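Local coordinates for protein beta-galacturonidase (Eisenbergiella tayi, PDB 6NCW) that hydrolyses beta-galacturonides as a glycoside hydrolase of family 2, and may also act on beta-glucuronides, at residues Glu71-Ser76 with Asn315-Leu320; Gly89-Ala94 with Ile357-Thr362; Gln133-Ile138 with Phe284-Pro289. One frame throughout, in Å; residues are numbered along the deposited sequence.

Overall arrangement
All three contacts join the N-terminal beta-sandwich to the TIM barrel, and their chemistry shifts with depth. Contact 2 is a surface contact, a histidine-carboxylate hydrogen bond between edge strand 86-92 and helix 349-364. Contact 1 is partly buried and ionic: a lysine near the end of strand 68-72 reaches the first turn of helix 317-326. Contact 3 is buried, with two loops meeting through a tyrosine face and no hydrogen bond between them. Contact 1 lies between the other two, its centre about 10 Å from that of contact 2 and 11 Å from that of contact 3. S76 ties them together, packing on A94 and probably hydrogen-bonded through its backbone N to the carbonyl of G137.

Contact 1. Residues Glu71-Ser76 with Asn315-Leu320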
ATOM      1  N   GLU A  71      -6.328 -20.008 -39.098  1.00 30.24           N
ATOM      2  CA  GLU A  71      -7.031 -18.837 -38.592  1.00 29.82           C
ATOM      3  C   GLU A  71      -6.323 -18.283 -37.359  1.00 26.63           C
ATOM      4  O   GLU A  71      -6.067 -19.015 -36.392  1.00 23.40           O
ATOM      5  CB  GLU A  71      -8.490 -19.129 -38.251  1.00 34.43           C
ATOM      6  CG  GLU A  71      -9.200 -17.822 -37.804  1.00 32.43           C
ATOM      7  CD  GLU A  71     -10.655 -18.000 -37.435  1.00 35.38           C
ATOM      8  OE1 GLU A  71     -11.100 -19.154 -37.254  1.00 37.35           O
ATOM      9  OE2 GLU A  71     -11.350 -16.960 -37.314  1.00 44.90           O
ATOM     10  N   PHE A  72      -6.012 -16.996 -37.402  1.00 25.28           N
ATOM     11  CA  PHE A  72      -5.422 -16.273 -36.278  1.00 23.91           C
ATOM     12  C   PHE A  72      -6.462 -15.323 -35.697  1.00 24.81           C
ATOM     13  O   PHE A  72      -6.954 -14.433 -36.400  1.00 24.02           O
ATOM     14  CB  PHE A  72      -4.177 -15.522 -36.728  1.00 23.86           C
ATOM     15  CG  PHE A  72      -3.080 -16.434 -37.199  1.00 27.87           C
ATOM     16  CD1 PHE A  72      -3.065 -16.899 -38.510  1.00 24.76           C
ATOM     17  CD2 PHE A  72      -2.087 -16.855 -36.323  1.00 24.79           C
ATOM     18  CE1 PHE A  72      -2.057 -17.765 -38.945  1.00 26.02           C
ATOM     19  CE2 PHE A  72      -1.080 -17.727 -36.754  1.00 24.77           C
ATOM     20  CZ  PHE A  72      -1.071 -18.178 -38.064  1.00 22.51           C
ATOM     21  N   LYS A  73      -6.804 -15.517 -34.423  1.00 20.88           N
ATOM     22  CA  LYS A  73      -7.834 -14.679 -33.817  1.00 22.89           C
ATOM     23  C   LYS A  73      -7.300 -13.323 -33.361  1.00 22.68           C
ATOM     24  O   LYS A  73      -8.081 -12.375 -33.249  1.00 23.54           O
ATOM     25  CB  LYS A  73      -8.482 -15.401 -32.635  1.00 23.33           C
ATOM     26  CG  LYS A  73      -9.330 -16.613 -33.026  1.00 22.47           C
ATOM     27  CD  LYS A  73     -10.565 -16.215 -33.818  1.00 23.65           C
ATOM     28  CE  LYS A  73     -11.462 -17.444 -34.050  1.00 27.81           C
ATOM     29  NZ  LYS A  73     -12.678 -17.128 -34.848  1.00 29.77           N
ATOM     30  N   GLY A  74      -6.006 -13.213 -33.085  1.00 17.41           N
ATOM     31  CA  GLY A  74      -5.398 -11.920 -32.871  1.00 17.94           C
ATOM     32  C   GLY A  74      -3.898 -12.008 -32.696  1.00 19.68           C
ATOM     33  O   GLY A  74      -3.412 -12.798 -31.889  1.00 19.33           O
ATOM     34  N   VAL A  75      -3.150 -11.203 -33.444  1.00 20.81           N
ATOM     35  CA  VAL A  75      -1.710 -11.060 -33.265  1.00 18.50           C
ATOM     36  C   VAL A  75      -1.430  -9.579 -33.031  1.00 18.16           C
ATOM     37  O   VAL A  75      -1.783  -8.740 -33.874  1.00 18.65           O
ATOM     38  CB  VAL A  75      -0.917 -11.584 -34.476  1.00 22.66           C
ATOM     39  CG1 VAL A  75       0.583 -11.419 -34.240  1.00 18.54           C
ATOM     40  CG2 VAL A  75      -1.265 -13.059 -34.799  1.00 16.38           C
ATOM     41  N   SER A  76      -0.778  -9.257 -31.902  1.00 19.39           N
ATOM     42  CA  SER A  76      -0.529  -7.869 -31.514  1.00 20.72           C
ATOM     43  C   SER A  76       0.848  -7.406 -31.983  1.00 19.94           C
ATOM     44  O   SER A  76       1.858  -8.002 -31.604  1.00 24.70           O
ATOM     45  CB  SER A  76      -0.622  -7.710 -29.993  1.00 20.29           C
ATOM     46  OG  SER A  76      -1.929  -7.947 -29.513  1.00 21.61           O
ATOM     47  N   ASN A 315     -13.396  -6.897 -29.557  1.00 21.52           N
ATOM     48  CA  ASN A 315     -13.036  -7.838 -28.502  1.00 19.30           C
ATOM     49  C   ASN A 315     -12.976  -9.274 -29.007  1.00 21.55           C
ATOM     50  O   ASN A 315     -13.560  -9.626 -30.034  1.00 23.56           O
ATOM     51  CB  ASN A 315     -14.028  -7.763 -27.338  1.00 18.63           C
ATOM     52  CG  ASN A 315     -13.648  -6.701 -26.310  1.00 23.24           C
ATOM     53  OD1 ASN A 315     -12.963  -5.712 -26.640  1.00 23.05           O
ATOM     54  ND2 ASN A 315     -14.064  -6.908 -25.056  1.00 15.31           N
ATOM     55  N   ASP A 316     -12.252 -10.097 -28.247  1.00 20.63           N
ATOM     56  CA  ASP A 316     -12.265 -11.550 -28.341  1.00 22.75           C
ATOM     57  C   ASP A 316     -13.685 -12.107 -28.460  1.00 24.10           C
ATOM     58  O   ASP A 316     -14.554 -11.819 -27.635  1.00 21.32           O
ATOM     59  CB  ASP A 316     -11.587 -12.125 -27.092  1.00 21.68           C
ATOM     60  CG  ASP A 316     -11.173 -13.578 -27.247  1.00 27.13           C
ATOM     61  OD1 ASP A 316     -10.193 -13.966 -26.568  1.00 29.67           O
ATOM     62  OD2 ASP A 316     -11.826 -14.340 -28.018  1.00 26.31           O
ATOM     63  N   GLU A 317     -13.896 -12.950 -29.468  1.00 22.23           N
ATOM     64  CA  GLU A 317     -15.206 -13.575 -29.647  1.00 23.82           C
ATOM     65  C   GLU A 317     -15.579 -14.467 -28.475  1.00 21.35           C
ATOM     66  O   GLU A 317     -16.765 -14.720 -28.238  1.00 23.97           O
ATOM     67  CB  GLU A 317     -15.210 -14.389 -30.936  1.00 22.85           C
ATOM     68  CG  GLU A 317     -14.884 -13.534 -32.142  1.00 23.29           C
ATOM     69  CD  GLU A 317     -14.574 -14.349 -33.370  1.00 27.06           C
ATOM     70  OE1 GLU A 317     -13.656 -15.186 -33.314  1.00 26.36           O
ATOM     71  OE2 GLU A 317     -15.250 -14.145 -34.394  1.00 31.05           O
ATOM     72  N   LEU A 318     -14.594 -14.987 -27.755  1.00 19.59           N
ATOM     73  CA  LEU A 318     -14.910 -15.735 -26.546  1.00 20.22           C
ATOM     74  C   LEU A 318     -15.605 -14.837 -25.515  1.00 21.67           C
ATOM     75  O   LEU A 318     -16.529 -15.272 -24.820  1.00 19.96           O
ATOM     76  CB  LEU A 318     -13.623 -16.344 -25.985  1.00 20.22           C
ATOM     77  CG  LEU A 318     -13.699 -17.240 -24.745  1.00 32.22           C
ATOM     78  CD1 LEU A 318     -14.421 -18.549 -25.063  1.00 30.12           C
ATOM     79  CD2 LEU A 318     -12.291 -17.515 -24.231  1.00 25.59           C
ATOM     80  N   PHE A 319     -15.176 -13.578 -25.409  1.00 19.53           N
ATOM     81  CA  PHE A 319     -15.816 -12.655 -24.470  1.00 20.19           C
ATOM     82  C   PHE A 319     -17.227 -12.318 -24.937  1.00 21.87           C
ATOM     83  O   PHE A 319     -18.175 -12.331 -24.143  1.00 20.44           O
ATOM     84  CB  PHE A 319     -14.974 -11.376 -24.321  1.00 18.71           C
ATOM     85  CG  PHE A 319     -15.475 -10.434 -23.242  1.00 24.93           C
ATOM     86  CD1 PHE A 319     -15.229 -10.701 -21.895  1.00 24.31           C
ATOM     87  CD2 PHE A 319     -16.183  -9.294 -23.573  1.00 16.47           C
ATOM     88  CE1 PHE A 319     -15.685  -9.837 -20.890  1.00 22.87           C
ATOM     89  CE2 PHE A 319     -16.655  -8.432 -22.580  1.00 20.08           C
ATOM     90  CZ  PHE A 319     -16.401  -8.705 -21.238  1.00 21.20           C
ATOM     91  N   LEU A 320     -17.378 -12.023 -26.235  1.00 21.35           N
ATOM     92  CA  LEU A 320     -18.699 -11.762 -26.804  1.00 22.48           C
ATOM     93  C   LEU A 320     -19.628 -12.955 -26.612  1.00 20.94           C
ATOM     94  O   LEU A 320     -20.803 -12.775 -26.282  1.00 23.54           O
ATOM     95  CB  LEU A 320     -18.570 -11.407 -28.289  1.00 19.38           C
ATOM     96  CG  LEU A 320     -17.720 -10.163 -28.603  1.00 20.70           C
ATOM     97  CD1 LEU A 320     -17.491 -10.000 -30.096  1.00 20.42           C
ATOM     98  CD2 LEU A 320     -18.380  -8.905 -28.044  1.00 20.53           C
TER
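K73 and E317 meet through their charged ends, in a contact that rests on one long lysine chain; the closest CA atoms, those of K73 and D316, are 7.7 Å apart. From CB, which points toward the helix, the lysine sets out with CG anti to its carbonyl carbon and beside the backbone N. A bend at chi2 (-67°) then turns the chain, and beyond it the remaining bonds run extended. CD is the first atom to reach E317, lying 3.3 Å from its OE1, and CE passes the same OE1 at 3.2 Å. At the tip, NZ donates to E317 OE1 at 2.7 Å in a salt bridge, entering on that oxygen's syn lone pair, and the two side chains cross at about a right angle. The same ammonium also bonds E71 OE2 at 2.8 Å, approaching from above the carboxylate plane by 47°. E71 gets there by a chain extended from strand 68-72.

K73 is the shared cation of a three-membered salt-bridge network. It sits between carboxylates whose nearer oxygens, E71 OE2 and E317 OE1, are 4.9 Å apart, and probably offsets their mutual repulsion. E317 opens helix 317-326, whose N-terminus would also tend to favour its negative charge. Just before it, D316 is the N-cap: its OD2 accepts from L318 N at 2.9 Å.

The network bridges the beta-sandwich, of the jelly-roll type found at the N-terminus of family 2 enzymes, and the outer helices of the TIM barrel. Backbone bonds of E71 with V143 and of K73 with G141 pair this backbone with strand 142-147 and the residue before it. On the barrel side, E317 packs on A363 and H364 at the end of helix 349-364, while D316 and L318 touch M293 of helix 290-302.

Contact 2. Residues Gly89-Ala94 with Ile357-Thr362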
ATOM      1  N   GLY A  89       1.388 -14.906 -45.477  1.00 31.04           N
ATOM      2  CA  GLY A  89       0.326 -14.028 -45.019  1.00 30.60           C
ATOM      3  C   GLY A  89       0.874 -12.935 -44.127  1.00 27.25           C
ATOM      4  O   GLY A  89       1.975 -13.038 -43.577  1.00 28.18           O
ATOM      5  N   SER A  90       0.085 -11.874 -44.008  1.00 26.63           N
ATOM      6  CA  SER A  90       0.438 -10.774 -43.122  1.00 28.57           C
ATOM      7  C   SER A  90      -0.834 -10.072 -42.672  1.00 27.99           C
ATOM      8  O   SER A  90      -1.904 -10.235 -43.274  1.00 25.84           O
ATOM      9  CB  SER A  90       1.395  -9.792 -43.799  1.00 29.77           C
ATOM     10  OG  SER A  90       0.691  -8.974 -44.701  1.00 30.84           O
ATOM     11  N   HIS A  91      -0.708  -9.288 -41.602  1.00 25.78           N
ATOM     12  CA  HIS A  91      -1.880  -8.659 -41.004  1.00 25.31           C
ATOM     13  C   HIS A  91      -1.473  -7.460 -40.164  1.00 24.78           C
ATOM     14  O   HIS A  91      -0.372  -7.413 -39.611  1.00 25.23           O
ATOM     15  CB  HIS A  91      -2.657  -9.652 -40.137  1.00 25.16           C
ATOM     16  CG  HIS A  91      -3.966  -9.127 -39.632  1.00 26.91           C
ATOM     17  ND1 HIS A  91      -4.154  -8.719 -38.325  1.00 22.83           N
ATOM     18  CD2 HIS A  91      -5.163  -8.975 -40.250  1.00 23.28           C
ATOM     19  CE1 HIS A  91      -5.411  -8.341 -38.165  1.00 24.99           C
ATOM     20  NE2 HIS A  91      -6.044  -8.481 -39.318  1.00 23.55           N
ATOM     21  N   TYR A  92      -2.375  -6.487 -40.095  1.00 23.26           N
ATOM     22  CA  TYR A  92      -2.260  -5.348 -39.199  1.00 21.67           C
ATOM     23  C   TYR A  92      -3.552  -5.233 -38.404  1.00 24.26           C
ATOM     24  O   TYR A  92      -4.646  -5.427 -38.959  1.00 22.46           O
ATOM     25  CB  TYR A  92      -2.002  -4.027 -39.946  1.00 21.09           C
ATOM     26  CG  TYR A  92      -1.957  -2.834 -39.018  1.00 21.51           C
ATOM     27  CD1 TYR A  92      -0.766  -2.454 -38.425  1.00 23.91           C
ATOM     28  CD2 TYR A  92      -3.119  -2.104 -38.702  1.00 24.57           C
ATOM     29  CE1 TYR A  92      -0.707  -1.366 -37.549  1.00 22.02           C
ATOM     30  CE2 TYR A  92      -3.074  -1.010 -37.817  1.00 21.13           C
ATOM     31  CZ  TYR A  92      -1.863  -0.650 -37.243  1.00 21.01           C
ATOM     32  OH  TYR A  92      -1.764   0.431 -36.367  1.00 21.81           O
ATOM     33  N   ASN A  93      -3.395  -4.920 -37.103  1.00 24.76           N
ATOM     34  CA  ASN A  93      -4.427  -4.659 -36.091  1.00 20.64           C
ATOM     35  C   ASN A  93      -4.538  -5.845 -35.146  1.00 22.42           C
ATOM     36  O   ASN A  93      -4.829  -6.969 -35.570  1.00 23.71           O
ATOM     37  CB  ASN A  93      -5.801  -4.345 -36.684  1.00 20.09           C
ATOM     38  CG  ASN A  93      -6.739  -3.676 -35.675  1.00 22.90           C
ATOM     39  OD1 ASN A  93      -6.360  -2.711 -35.001  1.00 27.35           O
ATOM     40  ND2 ASN A  93      -7.959  -4.176 -35.578  1.00 20.97           N
ATOM     41  N   ALA A  94      -4.325  -5.592 -33.855  1.00 21.32           N
ATOM     42  CA  ALA A  94      -4.223  -6.661 -32.870  1.00 20.57           C
ATOM     43  C   ALA A  94      -5.555  -7.340 -32.600  1.00 22.79           C
ATOM     44  O   ALA A  94      -5.577  -8.436 -32.029  1.00 22.87           O
ATOM     45  CB  ALA A  94      -3.672  -6.103 -31.550  1.00 20.95           C
ATOM     46  N   ILE A 357     -12.969  -2.495 -39.667  1.00 22.17           N
ATOM     47  CA  ILE A 357     -14.426  -2.554 -39.724  1.00 21.48           C
ATOM     48  C   ILE A 357     -14.893  -3.794 -40.493  1.00 25.77           C
ATOM     49  O   ILE A 357     -15.787  -4.525 -40.047  1.00 25.23           O
ATOM     50  CB  ILE A 357     -14.972  -1.263 -40.348  1.00 26.65           C
ATOM     51  CG1 ILE A 357     -14.650  -0.069 -39.429  1.00 25.04           C
ATOM     52  CG2 ILE A 357     -16.485  -1.398 -40.639  1.00 24.05           C
ATOM     53  CD1 ILE A 357     -15.305   1.211 -39.904  1.00 21.39           C
ATOM     54  N   ARG A 358     -14.313  -4.039 -41.672  1.00 25.56           N
ATOM     55  CA  ARG A 358     -14.725  -5.201 -42.464  1.00 25.16           C
ATOM     56  C   ARG A 358     -14.559  -6.490 -41.673  1.00 24.56           C
ATOM     57  O   ARG A 358     -15.482  -7.314 -41.602  1.00 24.01           O
ATOM     58  CB  ARG A 358     -13.924  -5.271 -43.759  1.00 26.53           C
ATOM     59  CG  ARG A 358     -14.461  -4.378 -44.859  1.00 29.84           C
ATOM     60  CD  ARG A 358     -13.662  -4.568 -46.146  1.00 40.95           C
ATOM     61  NE  ARG A 358     -12.333  -3.978 -46.026  1.00 39.77           N
ATOM     62  CZ  ARG A 358     -12.046  -2.723 -46.368  1.00 39.16           C
ATOM     63  NH1 ARG A 358     -12.992  -1.933 -46.870  1.00 34.73           N
ATOM     64  NH2 ARG A 358     -10.810  -2.265 -46.215  1.00 39.55           N
ATOM     65  N   GLU A 359     -13.389  -6.674 -41.055  1.00 23.27           N
ATOM     66  CA  GLU A 359     -13.122  -7.910 -40.331  1.00 22.64           C
ATOM     67  C   GLU A 359     -13.996  -8.033 -39.091  1.00 24.91           C
ATOM     68  O   GLU A 359     -14.506  -9.123 -38.795  1.00 23.46           O
ATOM     69  CB  GLU A 359     -11.643  -7.981 -39.976  1.00 24.82           C
ATOM     70  CG  GLU A 359     -10.754  -8.181 -41.213  1.00 24.26           C
ATOM     71  CD  GLU A 359      -9.272  -8.107 -40.861  1.00 28.87           C
ATOM     72  OE1 GLU A 359      -8.440  -8.561 -41.663  1.00 29.12           O
ATOM     73  OE2 GLU A 359      -8.940  -7.602 -39.768  1.00 29.81           O
ATOM     74  N   MET A 360     -14.207  -6.913 -38.381  1.00 23.13           N
ATOM     75  CA  MET A 360     -15.023  -6.911 -37.171  1.00 24.08           C
ATOM     76  C   MET A 360     -16.461  -7.331 -37.466  1.00 21.23           C
ATOM     77  O   MET A 360     -17.002  -8.228 -36.814  1.00 24.09           O
ATOM     78  CB  MET A 360     -14.964  -5.518 -36.531  1.00 24.27           C
ATOM     79  CG  MET A 360     -16.063  -5.154 -35.565  1.00 28.64           C
ATOM     80  SD  MET A 360     -15.860  -3.440 -34.942  1.00 28.48           S
ATOM     81  CE  MET A 360     -16.532  -2.415 -36.254  1.00 27.35           C
ATOM     82  N   ILE A 361     -17.105  -6.695 -38.442  1.00 23.17           N
ATOM     83  CA  ILE A 361     -18.523  -6.984 -38.658  1.00 26.38           C
ATOM     84  C   ILE A 361     -18.701  -8.348 -39.317  1.00 27.02           C
ATOM     85  O   ILE A 361     -19.605  -9.110 -38.951  1.00 28.20           O
ATOM     86  CB  ILE A 361     -19.206  -5.856 -39.456  1.00 23.52           C
ATOM     87  CG1 ILE A 361     -19.190  -4.562 -38.631  1.00 26.50           C
ATOM     88  CG2 ILE A 361     -20.658  -6.223 -39.785  1.00 23.74           C
ATOM     89  CD1 ILE A 361     -19.846  -3.368 -39.289  1.00 22.00           C
ATOM     90  N   THR A 362     -17.832  -8.697 -40.274  1.00 25.37           N
ATOM     91  CA  THR A 362     -17.939 -10.018 -40.893  1.00 24.03           C
ATOM     92  C   THR A 362     -17.827 -11.121 -39.841  1.00 25.49           C
ATOM     93  O   THR A 362     -18.580 -12.095 -39.874  1.00 29.04           O
ATOM     94  CB  THR A 362     -16.872 -10.184 -41.978  1.00 22.13           C
ATOM     95  OG1 THR A 362     -17.002  -9.119 -42.928  1.00 23.79           O
ATOM     96  CG2 THR A 362     -17.032 -11.519 -42.708  1.00 26.05           C
TER
HETATM   97  O   HOH W   1      -7.084  -5.208 -39.644  1.00 31.27           O
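H91 lies on the extended backbone of strand 86-92 and faces E359, on a regular turn of helix 349-364, with the two backbones well apart, so that the direct contact is made by side chains. The motif is a histidine-carboxylate hydrogen bond, placed where the border strand of the N-terminal beta-sandwich passes an outer helix of the TIM barrel. The CB of H91 does not aim at the helix; it is the ring end that comes near, carried there with CG anti to the backbone N (chi1 -173°). E359 CB does point toward the strand, and its chain is extended beyond CG, so that the carboxylate meets the edge of the imidazole.

NE2 of H91 donates to E359 OE2 at 3.1 Å, almost straight at 174°, along the syn lone pair of that oxygen. The other oxygen accepts a weak share of the same proton, with H91 NE2 3.4 Å from E359 OE1. Ring and carboxylate are nearly coplanar, 15° apart. The negative carboxylate would probably favour a protonated imidazole.

Other residues fix the pair. The H91 ring stacks on F98, and E359 OE2 has its strongest polar partner in T96 OG1, which also bonds N93 ND2. OE2 is thus shared by H91 NE2, T96 OG1 and possibly a water, and the straight NE2 bond, together with that from T96, probably restrains the carboxylate's rotation.

The water may add a second path between strand and helix: it donates to E359 OE2 at 3.0 Å, but its 2.5 Å to the backbone O of Y92 is too short to be taken at face value.

Contact 3. Residues Gln133-Ile138 with Phe284-Pro289; sequences QSYGGI and FGCALP
Y135 lays its ring against the backbone of G285 and C286, in a buried contact without hydrogen bonds between the two loops. The segment 284-289 begins at F284, whose carbonyl O accepts from A287 N at 2.8 Å and closes a type II' beta turn. G285 follows, with the positive phi that glycine readily adopts. Its CA sits over the tyrosine face in a CH-pi contact, 3.8 Å from the ring centroid and 22° off the normal.

At C286 the backbone N lies over the same face, toward the rim, and CB rests 3.9 Å from Y135 CD1. A chi1 of 66° tucks the sulfur over its own main chain, where it makes an oblique sulfur-aromatic contact, SG 5.0 Å from the Y135 ring centroid. Q133 CG covers the opposite face over its centre, so the ring is sandwiched, while Y135 OH is hydrogen-bonded to D280. The chain then leaves through A287 and L288 to P289, whose CD packs on the F284 ring.

The contact lies outside the galacturonate site, the Y135 side chain about 11 Å from that of N530. F284 and P289 pack on S291 of a second subunit. The turn lies between barrel strand 268-276 and helix 290-302, whose N-cap is P289, and meets the sandwich loop between strands 109-117 and 142-147.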
ATOM      1  N   GLN A 133      -2.226   0.252 -23.684  1.00 17.47           N
ATOM      2  CA  GLN A 133      -0.988  -0.394 -24.111  1.00 20.20           C
ATOM      3  C   GLN A 133      -1.201  -1.152 -25.419  1.00 22.72           C
ATOM      4  O   GLN A 133      -2.234  -1.803 -25.605  1.00 20.85           O
ATOM      5  CB  GLN A 133      -0.482  -1.348 -23.021  1.00 19.38           C
ATOM      6  CG  GLN A 133       0.797  -2.144 -23.390  1.00 24.70           C
ATOM      7  CD  GLN A 133       2.017  -1.248 -23.598  1.00 26.37           C
ATOM      8  OE1 GLN A 133       2.155  -0.579 -24.624  1.00 27.96           O
ATOM      9  NE2 GLN A 133       2.896  -1.226 -22.616  1.00 33.31           N
ATOM     10  N   SER A 134      -0.226  -1.048 -26.335  1.00 21.18           N
ATOM     11  CA  SER A 134      -0.169  -1.897 -27.539  1.00 19.25           C
ATOM     12  C   SER A 134       0.800  -3.031 -27.245  1.00 23.53           C
ATOM     13  O   SER A 134       2.016  -2.839 -27.311  1.00 24.59           O
ATOM     14  CB  SER A 134       0.295  -1.115 -28.768  1.00 19.52           C
ATOM     15  OG  SER A 134      -0.719  -0.233 -29.211  1.00 22.48           O
ATOM     16  N   TYR A 135       0.267  -4.215 -26.927  1.00 20.70           N
ATOM     17  CA  TYR A 135       1.099  -5.334 -26.515  1.00 18.13           C
ATOM     18  C   TYR A 135       1.748  -5.986 -27.740  1.00 16.05           C
ATOM     19  O   TYR A 135       1.487  -5.622 -28.878  1.00 17.74           O
ATOM     20  CB  TYR A 135       0.278  -6.348 -25.708  1.00 20.04           C
ATOM     21  CG  TYR A 135      -0.177  -5.834 -24.332  1.00 20.39           C
ATOM     22  CD1 TYR A 135      -1.427  -5.227 -24.152  1.00 20.55           C
ATOM     23  CD2 TYR A 135       0.665  -5.929 -23.225  1.00 22.50           C
ATOM     24  CE1 TYR A 135      -1.821  -4.741 -22.873  1.00 20.38           C
ATOM     25  CE2 TYR A 135       0.282  -5.471 -21.972  1.00 19.56           C
ATOM     26  CZ  TYR A 135      -0.953  -4.870 -21.801  1.00 22.11           C
ATOM     27  OH  TYR A 135      -1.284  -4.411 -20.540  1.00 22.89           O
ATOM     28  N   GLY A 136       2.636  -6.932 -27.493  1.00 18.73           N
ATOM     29  CA  GLY A 136       3.217  -7.746 -28.554  1.00 18.78           C
ATOM     30  C   GLY A 136       2.916  -9.206 -28.286  1.00 19.62           C
ATOM     31  O   GLY A 136       3.000  -9.661 -27.143  1.00 19.70           O
ATOM     32  N   GLY A 137       2.556  -9.932 -29.341  1.00 21.14           N
ATOM     33  CA  GLY A 137       2.428 -11.366 -29.208  1.00 18.87           C
ATOM     34  C   GLY A 137       1.216 -11.950 -29.893  1.00 17.86           C
ATOM     35  O   GLY A 137       0.433 -11.237 -30.530  1.00 20.31           O
ATOM     36  N   ILE A 138       1.069 -13.265 -29.782  1.00 18.28           N
ATOM     37  CA  ILE A 138      -0.099 -13.967 -30.304  1.00 18.33           C
ATOM     38  C   ILE A 138      -1.105 -13.957 -29.161  1.00 20.32           C
ATOM     39  O   ILE A 138      -1.160 -14.881 -28.343  1.00 20.76           O
ATOM     40  CB  ILE A 138       0.238 -15.383 -30.772  1.00 19.30           C
ATOM     41  CG1 ILE A 138       1.472 -15.370 -31.696  1.00 20.77           C
ATOM     42  CG2 ILE A 138      -0.962 -16.004 -31.456  1.00 15.34           C
ATOM     43  CD1 ILE A 138       1.783 -16.736 -32.331  1.00 22.86           C
ATOM     44  N   PHE A 284      -1.906 -10.941 -17.684  1.00 17.70           N
ATOM     45  CA  PHE A 284      -2.244 -11.520 -18.976  1.00 20.49           C
ATOM     46  C   PHE A 284      -2.196 -10.510 -20.110  1.00 21.50           C
ATOM     47  O   PHE A 284      -2.430 -10.893 -21.260  1.00 21.24           O
ATOM     48  CB  PHE A 284      -3.627 -12.197 -18.899  1.00 16.30           C
ATOM     49  CG  PHE A 284      -3.749 -13.143 -17.737  1.00 21.98           C
ATOM     50  CD1 PHE A 284      -2.868 -14.213 -17.623  1.00 19.01           C
ATOM     51  CD2 PHE A 284      -4.705 -12.944 -16.738  1.00 18.82           C
ATOM     52  CE1 PHE A 284      -2.938 -15.091 -16.534  1.00 22.76           C
ATOM     53  CE2 PHE A 284      -4.792 -13.805 -15.658  1.00 17.16           C
ATOM     54  CZ  PHE A 284      -3.900 -14.884 -15.553  1.00 21.84           C
ATOM     55  N   GLY A 285      -1.859  -9.243 -19.828  1.00 19.53           N
ATOM     56  CA  GLY A 285      -1.778  -8.272 -20.908  1.00 18.29           C
ATOM     57  C   GLY A 285      -3.158  -8.097 -21.513  1.00 20.40           C
ATOM     58  O   GLY A 285      -4.140  -7.861 -20.808  1.00 17.56           O
ATOM     59  N   CYS A 286      -3.273  -8.252 -22.831  1.00 23.95           N
ATOM     60  CA  CYS A 286      -4.597  -8.286 -23.436  1.00 19.35           C
ATOM     61  C   CYS A 286      -5.013  -9.698 -23.791  1.00 21.38           C
ATOM     62  O   CYS A 286      -6.022  -9.884 -24.473  1.00 22.46           O
ATOM     63  CB  CYS A 286      -4.668  -7.381 -24.670  1.00 20.65           C
ATOM     64  SG  CYS A 286      -3.642  -7.883 -26.132  1.00 24.77           S
ATOM     65  N   ALA A 287      -4.258 -10.695 -23.338  1.00 21.19           N
ATOM     66  CA  ALA A 287      -4.577 -12.094 -23.609  1.00 22.25           C
ATOM     67  C   ALA A 287      -5.232 -12.716 -22.375  1.00 26.48           C
ATOM     68  O   ALA A 287      -4.673 -13.588 -21.692  1.00 21.23           O
ATOM     69  CB  ALA A 287      -3.317 -12.850 -24.023  1.00 19.03           C
ATOM     70  N   LEU A 288      -6.449 -12.251 -22.090  1.00 18.51           N
ATOM     71  CA  LEU A 288      -7.106 -12.760 -20.888  1.00 19.84           C
ATOM     72  C   LEU A 288      -7.731 -14.122 -21.165  1.00 20.65           C
ATOM     73  O   LEU A 288      -8.448 -14.282 -22.160  1.00 18.85           O
ATOM     74  CB  LEU A 288      -8.179 -11.807 -20.400  1.00 20.29           C
ATOM     75  CG  LEU A 288      -7.725 -10.648 -19.527  1.00 21.57           C
ATOM     76  CD1 LEU A 288      -6.927  -9.638 -20.334  1.00 19.89           C
ATOM     77  CD2 LEU A 288      -8.975 -10.022 -18.956  1.00 22.95           C
ATOM     78  N   PRO A 289      -7.504 -15.113 -20.310  1.00 23.24           N
ATOM     79  CA  PRO A 289      -8.169 -16.404 -20.475  1.00 22.09           C
ATOM     80  C   PRO A 289      -9.626 -16.331 -20.047  1.00 21.43           C
ATOM     81  O   PRO A 289     -10.083 -15.387 -19.398  1.00 19.43           O
ATOM     82  CB  PRO A 289      -7.379 -17.324 -19.554  1.00 17.98           C
ATOM     83  CG  PRO A 289      -6.956 -16.404 -18.453  1.00 18.85           C
ATOM     84  CD  PRO A 289      -6.605 -15.116 -19.145  1.00 22.50           C
TER